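Local coordinates for pentatricopeptide repeat-containing protein 10, chloroplastic (Zea mays, PDB 4M59) that binds specific single-stranded RNA elements between chloroplast genes, stabilising the mRNAs by blocking exonucleases that would degrade them from either end, at residues 498-503 and 510-515. The protein carries 4 engineered substitutions. Residues are numbered along the deposited sequence; the frame is centred on the assembly and turned at random.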
loop_
_atom_site.group_PDB
_atom_site.type_symbol
_atom_site.label_atom_id
_atom_site.label_comp_id
_atom_site.label_asym_id
_atom_site.label_seq_id
_atom_site.Cartn_x
_atom_site.Cartn_y
_atom_site.Cartn_z
ATOM N N THR A 498 -4.967 5.518 17.574
ATOM C CA THR A 498 -4.979 6.955 17.724
ATOM C C THR A 498 -4.925 7.358 19.194
ATOM O O THR A 498 -4.702 8.508 19.520
ATOM C CB THR A 498 -6.225 7.541 17.041
ATOM O OG1 THR A 498 -6.341 6.993 15.725
ATOM C CG2 THR A 498 -6.135 9.036 16.924
ATOM N N LEU A 499 -5.104 6.395 20.083
ATOM C CA LEU A 499 -5.129 6.675 21.510
ATOM C C LEU A 499 -3.789 6.480 22.174
ATOM O O LEU A 499 -3.425 7.230 23.060
ATOM C CB LEU A 499 -6.173 5.813 22.213
ATOM C CG LEU A 499 -7.545 6.450 22.346
ATOM C CD1 LEU A 499 -8.494 5.487 22.989
ATOM C CD2 LEU A 499 -7.432 7.688 23.169
ATOM N N VAL A 500 -3.063 5.461 21.758
ATOM C CA VAL A 500 -1.737 5.235 22.278
ATOM C C VAL A 500 -0.878 6.424 21.933
ATOM O O VAL A 500 -0.045 6.855 22.714
ATOM C CB VAL A 500 -1.128 4.002 21.655
ATOM C CG1 VAL A 500 0.319 3.927 21.973
ATOM C CG2 VAL A 500 -1.830 2.783 22.157
ATOM N N ILE A 501 -1.118 6.967 20.755
ATOM C CA ILE A 501 -0.369 8.101 20.254
ATOM C C ILE A 501 -0.769 9.395 20.934
ATOM O O ILE A 501 0.075 10.156 21.373
ATOM C CB ILE A 501 -0.574 8.236 18.745
ATOM C CG1 ILE A 501 0.183 7.132 18.025
ATOM C CG2 ILE A 501 -0.102 9.575 18.254
ATOM C CD1 ILE A 501 -0.060 7.091 16.555
ATOM N N ALA A 502 -2.066 9.635 21.031
ATOM C CA ALA A 502 -2.554 10.899 21.548
ATOM C C ALA A 502 -2.297 11.045 23.025
ATOM O O ALA A 502 -2.411 12.127 23.570
ATOM C CB ALA A 502 -4.019 11.055 21.257
ATOM N N ASN A 503 -1.984 9.930 23.675
ATOM C CA ASN A 503 -1.693 9.931 25.098
ATOM C C ASN A 503 -0.195 10.023 25.325
ATOM O O ASN A 503 0.260 10.375 26.411
ATOM C CB ASN A 503 -2.260 8.680 25.767
ATOM C CG ASN A 503 -3.713 8.842 26.164
ATOM O OD1 ASN A 503 -4.044 9.648 27.034
ATOM N ND2 ASN A 503 -4.589 8.076 25.527
ATOM N N ASP A 510 -1.033 6.564 31.956
ATOM C CA ASP A 510 -2.171 5.801 32.393
ATOM C C ASP A 510 -3.013 5.432 31.207
ATOM O O ASP A 510 -3.392 4.284 31.043
ATOM C CB ASP A 510 -2.988 6.676 33.314
ATOM C CG ASP A 510 -3.321 7.998 32.678
ATOM O OD1 ASP A 510 -2.840 8.234 31.554
ATOM O OD2 ASP A 510 -4.045 8.802 33.293
ATOM N N GLY A 511 -3.290 6.415 30.365
ATOM C CA GLY A 511 -4.254 6.255 29.301
ATOM C C GLY A 511 -3.735 5.470 28.132
ATOM O O GLY A 511 -4.487 5.124 27.234
ATOM N N MET A 512 -2.440 5.198 28.133
ATOM C CA MET A 512 -1.834 4.409 27.080
ATOM C C MET A 512 -1.874 2.949 27.466
ATOM O O MET A 512 -2.207 2.091 26.659
ATOM C CB MET A 512 -0.392 4.838 26.858
ATOM C CG MET A 512 -0.249 6.214 26.293
ATOM S SD MET A 512 1.409 6.877 26.381
ATOM C CE MET A 512 2.227 5.830 25.212
ATOM N N GLU A 513 -1.539 2.677 28.716
ATOM C CA GLU A 513 -1.532 1.320 29.214
ATOM C C GLU A 513 -2.884 0.683 29.028
ATOM O O GLU A 513 -2.983 -0.502 28.780
ATOM C CB GLU A 513 -1.141 1.304 30.681
ATOM C CG GLU A 513 0.261 1.768 30.930
ATOM C CD GLU A 513 0.772 1.344 32.274
ATOM O OE1 GLU A 513 0.121 1.655 33.282
ATOM O OE2 GLU A 513 1.824 0.690 32.326
ATOM N N THR A 514 -3.924 1.489 29.135
ATOM C CA THR A 514 -5.274 1.022 28.952
ATOM C C THR A 514 -5.488 0.640 27.510
ATOM O O THR A 514 -6.224 -0.288 27.201
ATOM C CB THR A 514 -6.256 2.118 29.300
ATOM O OG1 THR A 514 -5.970 2.596 30.611
ATOM C CG2 THR A 514 -7.656 1.602 29.272
ATOM N N ALA A 515 -4.837 1.369 26.618
ATOM C CA ALA A 515 -5.024 1.170 25.193
ATOM C C ALA A 515 -4.193 0.006 24.720
ATOM O O ALA A 515 -4.620 -0.789 23.906
ATOM C CB ALA A 515 -4.639 2.411 24.452
#
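Asn503 and Met512 meet side by side where the two antiparallel helices of one pentatricopeptide repeat, predicted as the thirteenth, pack into a helical hairpin. The short segments run 8.4 Å apart at an angle of 163°, and the backbones come nearest at Val500 and Met512. CB of Asn503 rests on CG of Met512 at 3.2 Å, a tight methylene-to-methylene approach. Beyond it the methionine chain bends at chi3 (69°), while SD lies beside the carbonyl group of Asn503. The bend carries CE back to Val500, 3.5 Å from its carbonyl O. The Met512 side chain also touches Ser533, Met534 and Ile537 of helix 528-539, in what is predicted to be the next repeat.

The two methyl branches of Val500 are shared between two partners: CG1 faces CE of Met512 at 4.2 Å, and CG2, anti to the carbonyl carbon, meets CB of Ala515 at 3.6 Å. Leu499 touches the same alanine methyl more loosely through its CB, and its side chain also packs on Leu464 of helix 458-468 and Ile476 of helix 473-483. Ile501, directed away from the second helix, packs on a sugar of the bound RNA.

The amide of Asn503 lies against the backbone of Gly511, which has no side chain to come between them. This amide is turned back on its own helix: ND2 donates to Leu499 O at 2.9 Å, from above the carbonyl plane, and makes a weak second bond to Glu480. Gly511 O lies 3.4 Å from the same ND2, but at an angle too poor for a hydrogen bond.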